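Local coordinates for uncharacterized protein (PDB 4MXN) that is uncharacterised but is probably a glycosyl hydrolase of family 28, built as a parallel beta-helix and expected to cleave glycosidic bonds in polysaccharides, at residues I124-S129 with D168-A173; E132-G137 with G141-Y146; A149-E154 with V159-V164; K197-S202 with V207-C212. All coordinates share one frame; numbering follows the deposited sequence.

Interaction 1 of 4, residues I124-S129 with D168-A173; sequences IAVRAS and DAANVA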
loop_
_atom_site.group_PDB
_atom_site.type_symbol
_atom_site.label_atom_id
_atom_site.label_comp_id
_atom_site.label_asym_id
_atom_site.label_seq_id
_atom_site.Cartn_x
_atom_site.Cartn_y
_atom_site.Cartn_z
ATOM N N ILE A 124 3.829 11.293 10.174
ATOM C CA ILE A 124 3.855 12.626 10.792
ATOM C C ILE A 124 4.153 13.697 9.733
ATOM O O ILE A 124 3.387 14.656 9.617
ATOM C CB ILE A 124 4.815 12.711 12.023
ATOM C CG1 ILE A 124 4.281 11.772 13.161
ATOM C CG2 ILE A 124 5.022 14.196 12.501
ATOM C CD1 ILE A 124 4.933 11.820 14.486
ATOM N N ALA A 125 5.202 13.512 8.945
ATOM C CA ALA A 125 5.587 14.480 7.904
ATOM C C ALA A 125 4.549 14.589 6.784
ATOM O O ALA A 125 4.275 15.698 6.331
ATOM C CB ALA A 125 6.944 14.113 7.330
ATOM N N VAL A 126 3.943 13.455 6.366
ATOM C CA VAL A 126 2.912 13.436 5.305
ATOM C C VAL A 126 1.635 14.144 5.817
ATOM O O VAL A 126 1.080 14.997 5.110
ATOM C CB VAL A 126 2.631 11.995 4.792
ATOM C CG1 VAL A 126 1.357 11.941 3.946
ATOM C CG2 VAL A 126 3.816 11.447 4.001
ATOM N N ARG A 127 1.176 13.802 7.041
ATOM C CA ARG A 127 -0.030 14.428 7.622
ATOM C C ARG A 127 0.171 15.931 7.889
ATOM O O ARG A 127 -0.779 16.697 7.730
ATOM C CB ARG A 127 -0.477 13.712 8.902
ATOM C CG ARG A 127 -1.033 12.312 8.613
ATOM C CD ARG A 127 -1.403 11.542 9.877
ATOM N NE ARG A 127 -2.586 12.085 10.523
ATOM C CZ ARG A 127 -3.826 11.698 10.276
ATOM N NH1 ARG A 127 -4.069 10.766 9.360
ATOM N NH2 ARG A 127 -4.838 12.260 10.916
ATOM N N ALA A 128 1.402 16.355 8.243
ATOM C CA ALA A 128 1.703 17.784 8.487
ATOM C C ALA A 128 1.586 18.576 7.182
ATOM O O ALA A 128 1.144 19.725 7.200
ATOM C CB ALA A 128 3.095 17.943 9.089
ATOM N N SER A 129 1.972 17.947 6.044
ATOM C CA SER A 129 1.850 18.543 4.718
ATOM C C SER A 129 0.356 18.752 4.395
ATOM O O SER A 129 -0.039 19.845 3.963
ATOM C CB SER A 129 2.547 17.671 3.673
ATOM O OG SER A 129 2.297 18.148 2.369
ATOM N N ASP A 168 4.199 2.659 9.387
ATOM C CA ASP A 168 3.878 4.052 9.717
ATOM C C ASP A 168 3.000 4.711 8.656
ATOM O O ASP A 168 3.281 5.806 8.178
ATOM C CB ASP A 168 5.197 4.834 9.922
ATOM C CG ASP A 168 5.033 6.239 10.443
ATOM O OD1 ASP A 168 4.174 6.443 11.335
ATOM O OD2 ASP A 168 5.774 7.137 9.969
ATOM N N ALA A 169 1.906 4.040 8.335
ATOM C CA ALA A 169 0.909 4.486 7.389
ATOM C C ALA A 169 0.383 5.877 7.772
ATOM O O ALA A 169 0.111 6.116 8.951
ATOM C CB ALA A 169 -0.241 3.483 7.360
ATOM N N ALA A 170 0.244 6.783 6.769
ATOM C CA ALA A 170 -0.292 8.135 6.973
ATOM C C ALA A 170 -1.789 8.090 7.252
ATOM O O ALA A 170 -2.352 9.050 7.764
ATOM C CB ALA A 170 -0.015 8.997 5.753
ATOM N N ASN A 171 -2.435 6.969 6.905
ATOM C CA ASN A 171 -3.856 6.770 7.141
ATOM C C ASN A 171 -4.014 5.311 7.612
ATOM O O ASN A 171 -3.417 4.959 8.616
ATOM C CB ASN A 171 -4.651 7.130 5.889
ATOM C CG ASN A 171 -6.061 7.605 6.185
ATOM O OD1 ASN A 171 -6.714 7.143 7.116
ATOM N ND2 ASN A 171 -6.573 8.520 5.377
ATOM N N VAL A 172 -4.747 4.473 6.885
ATOM C CA VAL A 172 -4.913 3.042 7.166
ATOM C C VAL A 172 -3.783 2.358 6.388
ATOM O O VAL A 172 -3.345 2.908 5.387
ATOM C CB VAL A 172 -6.357 2.569 6.792
ATOM C CG1 VAL A 172 -6.497 1.047 6.777
ATOM C CG2 VAL A 172 -7.386 3.176 7.739
ATOM N N ALA A 173 -3.239 1.229 6.864
ATOM C CA ALA A 173 -2.157 0.594 6.098
ATOM C C ALA A 173 -2.679 -0.051 4.796
ATOM O O ALA A 173 -2.071 0.134 3.738
ATOM C CB ALA A 173 -1.449 -0.444 6.939
HETATM O O HOH W 1 5.938 9.479 11.126
#
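Arg127 and Ala170 mark the closest backbone approach, their CA atoms 6.3 Å apart, where the helical segment 124-129 passes the irregular segment 168-173. The main polar link is the hydrogen bond from Arg127 NH1 to Ala170 O, 2.9 Å long with an N-H...O angle of 158°. The carbonyl sits at the edge of the guanidinium, only 4° out of its plane, and points almost straight at the nitrogen. The bend at chi3 (71°) turns the guanidinium onto the loop carbonyl, and Ala170 O also lies 3.4 Å from Arg127 CD. One helix position earlier, Val126 sets its CG1 branch against Ala170 CB at 3.7 Å, the apolar half of the contact. The loop joins strand 165-167 to strand 174-177, a corner between two faces of the parallel beta-helix known for family 28, and helix 123-136 packs on the outside of that corner. Arg196 donates to the neighbouring carbonyls of Ala169 and Asn171, so two arginines serve three carbonyls in a row. Toward the N-terminal end of the helix, a water bridges the segments: it accepts from Ile124 N at 2.9 Å and donates to Asp168 OD2 at 2.6 Å. The other carboxylate oxygen, Asp168 OD1, is held by Ser123 OG and by Ala193 N.

Interaction 2 of 4, residues E132-G137 with G141-Y146; sequences EQLQKG and GNVSDY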
loop_
_atom_site.group_PDB
_atom_site.type_symbol
_atom_site.label_atom_id
_atom_site.label_comp_id
_atom_site.label_asym_id
_atom_site.label_seq_id
_atom_site.Cartn_x
_atom_site.Cartn_y
_atom_site.Cartn_z
ATOM N N GLU A 132 -1.141 21.612 6.702
ATOM C CA GLU A 132 -0.705 22.922 6.227
ATOM C C GLU A 132 -1.586 23.430 5.081
ATOM O O GLU A 132 -1.985 24.596 5.098
ATOM C CB GLU A 132 0.762 22.881 5.784
ATOM C CG GLU A 132 1.741 22.961 6.942
ATOM C CD GLU A 132 3.146 22.479 6.645
ATOM O OE1 GLU A 132 3.578 22.573 5.472
ATOM O OE2 GLU A 132 3.826 22.023 7.595
ATOM N N GLN A 133 -1.902 22.561 4.100
ATOM C CA GLN A 133 -2.706 22.972 2.954
ATOM C C GLN A 133 -4.159 23.200 3.364
ATOM O O GLN A 133 -4.759 24.152 2.871
ATOM C CB GLN A 133 -2.562 21.994 1.775
ATOM C CG GLN A 133 -1.137 21.974 1.206
ATOM C CD GLN A 133 -0.681 23.337 0.770
ATOM O OE1 GLN A 133 -1.291 23.978 -0.099
ATOM N NE2 GLN A 133 0.357 23.841 1.429
ATOM N N LEU A 134 -4.694 22.392 4.323
ATOM C CA LEU A 134 -6.046 22.600 4.875
ATOM C C LEU A 134 -6.154 23.941 5.607
ATOM O O LEU A 134 -7.130 24.671 5.403
ATOM C CB LEU A 134 -6.449 21.472 5.851
ATOM C CG LEU A 134 -6.813 20.130 5.262
ATOM C CD1 LEU A 134 -6.910 19.072 6.371
ATOM C CD2 LEU A 134 -8.114 20.200 4.464
ATOM N N GLN A 135 -5.148 24.262 6.460
ATOM C CA GLN A 135 -5.127 25.493 7.256
ATOM C C GLN A 135 -5.066 26.744 6.350
ATOM O O GLN A 135 -5.682 27.750 6.690
ATOM C CB GLN A 135 -3.960 25.490 8.256
ATOM C CG GLN A 135 -4.197 24.622 9.505
ATOM C CD GLN A 135 -2.956 24.433 10.360
ATOM O OE1 GLN A 135 -1.813 24.458 9.883
ATOM N NE2 GLN A 135 -3.158 24.183 11.645
ATOM N N LYS A 136 -4.388 26.650 5.182
ATOM C CA LYS A 136 -4.272 27.734 4.196
ATOM C C LYS A 136 -5.531 27.828 3.321
ATOM O O LYS A 136 -5.710 28.806 2.598
ATOM C CB LYS A 136 -3.024 27.536 3.320
ATOM C CG LYS A 136 -1.761 27.999 4.012
ATOM C CD LYS A 136 -0.544 27.327 3.447
ATOM C CE LYS A 136 0.707 27.645 4.231
ATOM N NZ LYS A 136 0.802 26.836 5.477
ATOM N N GLY A 137 -6.376 26.813 3.397
ATOM C CA GLY A 137 -7.618 26.729 2.635
ATOM C C GLY A 137 -7.417 26.372 1.179
ATOM O O GLY A 137 -8.307 26.616 0.362
ATOM N N GLY A 141 -11.644 19.994 3.927
ATOM C CA GLY A 141 -11.992 18.729 4.565
ATOM C C GLY A 141 -11.210 18.454 5.823
ATOM O O GLY A 141 -10.934 19.361 6.609
ATOM N N ASN A 142 -10.884 17.180 6.026
ATOM C CA ASN A 142 -10.101 16.696 7.162
ATOM C C ASN A 142 -8.846 16.040 6.629
ATOM O O ASN A 142 -8.796 15.703 5.438
ATOM C CB ASN A 142 -10.913 15.698 7.995
ATOM C CG ASN A 142 -12.191 16.274 8.541
ATOM O OD1 ASN A 142 -12.198 16.985 9.554
ATOM N ND2 ASN A 142 -13.293 16.003 7.852
ATOM N N VAL A 143 -7.848 15.831 7.500
ATOM C CA VAL A 143 -6.583 15.204 7.116
ATOM C C VAL A 143 -6.853 13.805 6.513
ATOM O O VAL A 143 -6.250 13.467 5.489
ATOM C CB VAL A 143 -5.565 15.170 8.295
ATOM C CG1 VAL A 143 -4.297 14.396 7.924
ATOM C CG2 VAL A 143 -5.199 16.581 8.733
ATOM N N SER A 144 -7.827 13.049 7.082
ATOM C CA SER A 144 -8.205 11.697 6.631
ATOM C C SER A 144 -8.652 11.645 5.159
ATOM O O SER A 144 -8.466 10.616 4.509
ATOM C CB SER A 144 -9.303 11.109 7.521
ATOM O OG SER A 144 -10.497 11.875 7.491
ATOM N N ASP A 145 -9.200 12.748 4.627
ATOM C CA ASP A 145 -9.643 12.817 3.231
ATOM C C ASP A 145 -8.458 12.797 2.245
ATOM O O ASP A 145 -8.625 12.361 1.103
ATOM C CB ASP A 145 -10.495 14.095 2.999
ATOM C CG ASP A 145 -11.742 14.232 3.851
ATOM O OD1 ASP A 145 -12.358 13.204 4.169
ATOM O OD2 ASP A 145 -12.109 15.375 4.185
ATOM N N TYR A 146 -7.262 13.248 2.683
ATOM C CA TYR A 146 -6.090 13.361 1.813
ATOM C C TYR A 146 -4.909 12.461 2.186
ATOM O O TYR A 146 -4.061 12.170 1.332
ATOM C CB TYR A 146 -5.615 14.831 1.815
ATOM C CG TYR A 146 -6.677 15.777 1.306
ATOM C CD1 TYR A 146 -6.798 16.055 -0.051
ATOM C CD2 TYR A 146 -7.592 16.365 2.177
ATOM C CE1 TYR A 146 -7.807 16.887 -0.531
ATOM C CE2 TYR A 146 -8.612 17.190 1.707
ATOM C CZ TYR A 146 -8.711 17.455 0.352
ATOM O OH TYR A 146 -9.693 18.295 -0.107
#
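Leu134 carries the whole contact, reaching from the last turns of helix 123-136 into the segment 141-146, where its two methyls share the work. CD1 lies against the peptide between Asn142 and Val143, 3.6 Å from Val143 N, and also meets the CG2 branch of Val143 at 3.8 Å. CD2 rests on the backbone of Gly141, at 3.6 Å from Gly141 N. With CG anti to the carbonyl carbon (chi1 -74°), the side chain reaches across and its two methyls part, each to its own piece of backbone. The packing is looser at Tyr146, whose CE2 stands 4.1 Å from Leu134 CD2, the methyl meeting the ring obliquely; the phenol OH is bonded to the carbonyl of Glu140. Gly141, though packed on by CD2, is exposed on the whole, as is Asn142, whose CB leads away from the helix. There the turn holds itself together: Asn142 N donates to Asp145 OD2 at 2.9 Å in a nearly straight bond (169°), coming to the oxygen from above the carboxylate plane. Val143 also packs on Val130 and Glu131, one turn back in the helix. Gly137, with positive phi, ends the helix, its N bonded to Leu134 O at 3.0 Å. The arrangement is a Schellman-terminated helix packing its final apolar residue on the weakly bonded helical turn 143-146, an excursion on the surface of the beta-helix.

Interaction 3 of 4, residues A149-E154 with V159-V164; sequences ALICME and VKIEQV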
loop_
_atom_site.group_PDB
_atom_site.type_symbol
_atom_site.label_atom_id
_atom_site.label_comp_id
_atom_site.label_asym_id
_atom_site.label_seq_id
_atom_site.Cartn_x
_atom_site.Cartn_y
_atom_site.Cartn_z
ATOM N N ALA A 149 -3.220 5.864 2.271
ATOM C CA ALA A 149 -3.011 4.542 2.820
ATOM C C ALA A 149 -1.680 4.033 2.255
ATOM O O ALA A 149 -1.109 4.674 1.363
ATOM C CB ALA A 149 -4.164 3.625 2.402
ATOM N N LEU A 150 -1.164 2.907 2.749
ATOM C CA LEU A 150 0.060 2.373 2.136
ATOM C C LEU A 150 -0.321 1.598 0.878
ATOM O O LEU A 150 0.318 1.775 -0.158
ATOM C CB LEU A 150 0.873 1.519 3.109
ATOM C CG LEU A 150 1.455 2.273 4.290
ATOM C CD1 LEU A 150 2.011 1.328 5.317
ATOM C CD2 LEU A 150 2.547 3.225 3.880
ATOM N N ILE A 151 -1.400 0.795 0.967
ATOM C CA ILE A 151 -1.973 -0.009 -0.117
ATOM C C ILE A 151 -3.486 0.189 -0.158
ATOM O O ILE A 151 -4.144 0.152 0.885
ATOM C CB ILE A 151 -1.612 -1.518 0.095
ATOM C CG1 ILE A 151 -0.124 -1.804 -0.159
ATOM C CG2 ILE A 151 -2.527 -2.463 -0.681
ATOM C CD1 ILE A 151 0.326 -3.217 0.481
ATOM N N CYS A 152 -4.040 0.393 -1.360
ATOM C CA CYS A 152 -5.484 0.519 -1.546
ATOM C C CYS A 152 -5.895 -0.150 -2.859
ATOM O O CYS A 152 -5.440 0.276 -3.924
ATOM C CB CYS A 152 -5.939 1.976 -1.498
ATOM S SG CYS A 152 -7.735 2.198 -1.631
HETATM N N MSE A 153 -6.763 -1.174 -2.779
HETATM C CA MSE A 153 -7.279 -1.869 -3.969
HETATM C C MSE A 153 -8.781 -1.732 -4.042
HETATM O O MSE A 153 -9.478 -2.038 -3.074
HETATM C CB MSE A 153 -6.901 -3.356 -3.987
HETATM C CG MSE A 153 -5.575 -3.632 -4.632
HETATM SE SE MSE A 153 -4.196 -3.778 -3.279
HETATM C CE MSE A 153 -2.653 -3.726 -4.476
ATOM N N GLU A 154 -9.290 -1.283 -5.187
ATOM C CA GLU A 154 -10.736 -1.144 -5.361
ATOM C C GLU A 154 -11.184 -1.793 -6.668
ATOM O O GLU A 154 -10.682 -1.436 -7.736
ATOM C CB GLU A 154 -11.192 0.319 -5.295
ATOM C CG GLU A 154 -12.705 0.448 -5.135
ATOM C CD GLU A 154 -13.252 1.861 -5.181
ATOM O OE1 GLU A 154 -12.544 2.802 -4.754
ATOM O OE2 GLU A 154 -14.410 2.025 -5.627
ATOM N N VAL A 159 -5.696 -10.687 -6.411
ATOM C CA VAL A 159 -4.722 -9.791 -5.780
ATOM C C VAL A 159 -3.847 -10.606 -4.827
ATOM O O VAL A 159 -4.375 -11.271 -3.938
ATOM C CB VAL A 159 -5.452 -8.641 -5.039
ATOM C CG1 VAL A 159 -4.462 -7.741 -4.292
ATOM C CG2 VAL A 159 -6.322 -7.829 -5.997
ATOM N N LYS A 160 -2.518 -10.517 -4.988
ATOM C CA LYS A 160 -1.598 -11.268 -4.150
ATOM C C LYS A 160 -0.653 -10.316 -3.411
ATOM O O LYS A 160 0.236 -9.721 -4.006
ATOM C CB LYS A 160 -0.821 -12.289 -4.998
ATOM C CG LYS A 160 0.082 -13.226 -4.192
ATOM C CD LYS A 160 0.897 -14.110 -5.123
ATOM C CE LYS A 160 2.029 -14.777 -4.394
ATOM N NZ LYS A 160 2.828 -15.650 -5.296
ATOM N N ILE A 161 -0.858 -10.185 -2.101
ATOM C CA ILE A 161 -0.018 -9.346 -1.239
ATOM C C ILE A 161 0.748 -10.281 -0.328
ATOM O O ILE A 161 0.128 -11.126 0.312
ATOM C CB ILE A 161 -0.833 -8.283 -0.423
ATOM C CG1 ILE A 161 -1.841 -7.471 -1.286
ATOM C CG2 ILE A 161 0.099 -7.356 0.423
ATOM C CD1 ILE A 161 -1.272 -6.565 -2.398
ATOM N N GLU A 162 2.081 -10.151 -0.261
ATOM C CA GLU A 162 2.865 -11.010 0.632
ATOM C C GLU A 162 4.168 -10.370 1.105
ATOM O O GLU A 162 4.697 -9.465 0.451
ATOM C CB GLU A 162 3.182 -12.367 -0.047
ATOM C CG GLU A 162 4.039 -12.294 -1.309
ATOM C CD GLU A 162 4.529 -13.627 -1.845
ATOM O OE1 GLU A 162 4.166 -14.688 -1.283
ATOM O OE2 GLU A 162 5.284 -13.605 -2.841
ATOM N N GLN A 163 4.673 -10.863 2.255
ATOM C CA GLN A 163 5.992 -10.660 2.881
ATOM C C GLN A 163 6.349 -9.241 3.297
ATOM O O GLN A 163 7.206 -9.082 4.173
ATOM C CB GLN A 163 7.116 -11.121 1.922
ATOM C CG GLN A 163 6.995 -12.543 1.374
ATOM C CD GLN A 163 8.007 -12.734 0.273
ATOM O OE1 GLN A 163 7.907 -12.136 -0.815
ATOM N NE2 GLN A 163 9.021 -13.548 0.542
ATOM N N VAL A 164 5.797 -8.221 2.616
ATOM C CA VAL A 164 6.168 -6.818 2.860
ATOM C C VAL A 164 5.892 -6.355 4.307
ATOM O O VAL A 164 5.015 -6.880 4.984
ATOM C CB VAL A 164 5.507 -5.828 1.851
ATOM C CG1 VAL A 164 6.076 -6.001 0.449
ATOM C CG2 VAL A 164 3.974 -5.949 1.840
#
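Ile151, Met153, Val159 and Ile161 face one another across the interior of a right-handed parallel beta-helix, the fold of the family 28 glycosyl hydrolases. Strand 151-154 lies in one face and strand 159-162 in another; their axes come no closer than 10.5 Å and run nearly antiparallel (165°), so no backbone hydrogen bond joins them and the space between is spanned by side chains alone. Met153, a selenomethionine deposited in two conformers, meets Ile161 tip to tip in the one described here, its CE 3.8 Å from Ile161 CD1. A bend at chi2 (97°) swings its selenium and methyl toward the facing strand, but with a second conformer present these end positions are tentative. Val159 meets the selenomethionine at a slant rather than end on, its CG1 4.1 Å from Met153 SE in the same conformer. Ile161 offers two separate branches to two partners: CG2, anti to its backbone N, goes to Ile151, while CG1 carries CD1 over to Met153. The same interior is filled from the neighbouring strand 111-114, where Ile113 touches Ile151, Met153 and Ile161, and from strand 174-177, where Tyr176 touches Ile161. On the outer side of its strand, Cys152 is tied by a disulfide to Cys99. Ile151 and Ile161 lie alongside each other, pointing opposite ways, with Ile151 CD1 touching Ile161 CG2 at 4.1 Å.

Interaction 4 of 4, residues K197-S202 with V207-C212; sequences KAISIS and VKMTDC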
loop_
_atom_site.group_PDB
_atom_site.type_symbol
_atom_site.label_atom_id
_atom_site.label_comp_id
_atom_site.label_asym_id
_atom_site.label_seq_id
_atom_site.Cartn_x
_atom_site.Cartn_y
_atom_site.Cartn_z
ATOM N N LYS A 197 -6.468 2.259 12.195
ATOM C CA LYS A 197 -6.663 0.855 11.829
ATOM C C LYS A 197 -5.605 0.432 10.829
ATOM O O LYS A 197 -5.054 1.276 10.117
ATOM C CB LYS A 197 -8.083 0.610 11.264
ATOM C CG LYS A 197 -9.205 0.882 12.280
ATOM C CD LYS A 197 -9.396 -0.298 13.225
ATOM C CE LYS A 197 -10.462 -0.080 14.276
ATOM N NZ LYS A 197 -10.653 -1.305 15.079
ATOM N N ALA A 198 -5.274 -0.861 10.820
ATOM C CA ALA A 198 -4.291 -1.418 9.903
ATOM C C ALA A 198 -4.953 -1.841 8.609
ATOM O O ALA A 198 -4.316 -1.771 7.559
ATOM C CB ALA A 198 -3.597 -2.617 10.535
ATOM N N ILE A 199 -6.209 -2.346 8.682
ATOM C CA ILE A 199 -6.913 -2.869 7.496
ATOM C C ILE A 199 -8.370 -2.472 7.493
ATOM O O ILE A 199 -9.067 -2.680 8.484
ATOM C CB ILE A 199 -6.775 -4.416 7.398
ATOM C CG1 ILE A 199 -5.308 -4.815 7.178
ATOM C CG2 ILE A 199 -7.639 -5.008 6.237
ATOM C CD1 ILE A 199 -5.052 -6.069 7.597
ATOM N N SER A 200 -8.833 -1.972 6.330
ATOM C CA SER A 200 -10.208 -1.617 6.040
ATOM C C SER A 200 -10.704 -2.547 4.926
ATOM O O SER A 200 -10.066 -2.615 3.866
ATOM C CB SER A 200 -10.321 -0.146 5.655
ATOM O OG SER A 200 -11.671 0.194 5.384
ATOM N N ILE A 201 -11.796 -3.312 5.184
ATOM C CA ILE A 201 -12.362 -4.252 4.200
ATOM C C ILE A 201 -13.859 -3.954 4.042
ATOM O O ILE A 201 -14.584 -3.816 5.041
ATOM C CB ILE A 201 -12.101 -5.763 4.552
ATOM C CG1 ILE A 201 -10.588 -6.084 4.684
ATOM C CG2 ILE A 201 -12.746 -6.707 3.518
ATOM C CD1 ILE A 201 -10.222 -7.486 5.275
ATOM N N SER A 202 -14.315 -3.855 2.792
ATOM C CA SER A 202 -15.728 -3.631 2.467
ATOM C C SER A 202 -16.045 -4.243 1.111
ATOM O O SER A 202 -15.229 -4.136 0.191
ATOM C CB SER A 202 -16.086 -2.146 2.487
ATOM O OG SER A 202 -15.468 -1.423 1.437
ATOM N N VAL A 207 -11.334 -13.320 0.590
ATOM C CA VAL A 207 -10.148 -12.669 1.153
ATOM C C VAL A 207 -9.537 -13.661 2.113
ATOM O O VAL A 207 -10.169 -14.024 3.114
ATOM C CB VAL A 207 -10.390 -11.272 1.796
ATOM C CG1 VAL A 207 -9.086 -10.679 2.343
ATOM C CG2 VAL A 207 -11.037 -10.304 0.798
ATOM N N LYS A 208 -8.322 -14.135 1.783
ATOM C CA LYS A 208 -7.630 -15.088 2.635
ATOM C C LYS A 208 -6.404 -14.419 3.208
ATOM O O LYS A 208 -5.462 -14.120 2.467
ATOM C CB LYS A 208 -7.273 -16.390 1.888
ATOM C CG LYS A 208 -8.461 -17.233 1.456
ATOM C CD LYS A 208 -7.981 -18.635 1.092
ATOM C CE LYS A 208 -9.080 -19.533 0.603
ATOM N NZ LYS A 208 -8.674 -20.968 0.664
HETATM N N MSE A 209 -6.412 -14.192 4.527
HETATM C CA MSE A 209 -5.296 -13.558 5.225
HETATM C C MSE A 209 -4.629 -14.595 6.125
HETATM O O MSE A 209 -5.303 -15.179 6.979
HETATM C CB MSE A 209 -5.774 -12.331 6.021
HETATM C CG MSE A 209 -4.641 -11.396 6.384
HETATM SE SE MSE A 209 -5.180 -9.620 6.959
HETATM C CE MSE A 209 -5.909 -8.931 5.298
ATOM N N THR A 210 -3.315 -14.853 5.901
ATOM C CA THR A 210 -2.561 -15.875 6.635
ATOM C C THR A 210 -1.208 -15.365 7.129
ATOM O O THR A 210 -0.488 -14.694 6.387
ATOM C CB THR A 210 -2.364 -17.090 5.705
ATOM O OG1 THR A 210 -3.614 -17.405 5.100
ATOM C CG2 THR A 210 -1.824 -18.337 6.430
ATOM N N ASP A 211 -0.862 -15.708 8.386
ATOM C CA ASP A 211 0.429 -15.392 9.027
ATOM C C ASP A 211 0.734 -13.893 9.010
ATOM O O ASP A 211 1.872 -13.473 8.767
ATOM C CB ASP A 211 1.586 -16.176 8.360
ATOM C CG ASP A 211 1.423 -17.674 8.465
ATOM O OD1 ASP A 211 1.009 -18.148 9.533
ATOM O OD2 ASP A 211 1.647 -18.359 7.459
ATOM N N CYS A 212 -0.277 -13.086 9.279
ATOM C CA CYS A 212 -0.064 -11.644 9.314
ATOM C C CYS A 212 0.137 -11.174 10.739
ATOM O O CYS A 212 -0.495 -11.694 11.663
ATOM C CB CYS A 212 -1.206 -10.922 8.611
ATOM S SG CYS A 212 -1.249 -11.254 6.835
#
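Ile199 faces Met209 and Ile201 faces Val207 between two strands that run in opposite directions, with CA atoms 11.0 Å apart at the first pair and 9.2 Å at the second, too wide for backbone bonding. The wider pair is bridged by the longer side chain. Met209, a selenomethionine with two deposited conformers, reaches tip to tip for Ile199: in the conformer described, Ile199 CD1 lies 3.6 Å from Met209 SE and 3.8 Å from Met209 CE. The first torsion of Met209 sets CG anti to the backbone N (chi1 -161°) and sends the chain toward the opposite strand, while the bend at chi3 (-67°) folds the terminal methyl back beside the isoleucine end. Ile201 and Val207 meet more loosely, with Ile201 CD1 4.5 Å from Val207 CG1. Ile201 too has two conformers, and these end-group distances, each holding for one conformer, are correspondingly uncertain. All four residues are buried. Leu221 of strand 221-223 packs on both isoleucines, while Leu230 and Phe232 of strand 230-233 touch Val207 and Met209. Apolar side chains meeting across the interior from two facing sheets, beside like residues of the next coil, form the core of a parallel beta-helix, here toward its C-terminal end.

From the N terminus, helix 123-136 opens interaction 1 and, at its far end, supplies the first half of interaction 2, which closes at once across a loop of three residues; Arg127 against Val143 also joins the two. The chain then returns to the beta-helix, and interaction 3 spans the turn from strand 151-154 to strand 159-162. Only at 168-173 does interaction 1 close, its loop enclosing interactions 2 and 3 in series. Interaction 4 follows as a separate short loop. Interactions 3 and 4 fill the interior, with centres about 10 Å apart, whereas 1 and 2 fasten the helical excursion outside. Ala173 ties interaction 1 to both, its O bonding to Ile151 N and its CB packing on Ala198.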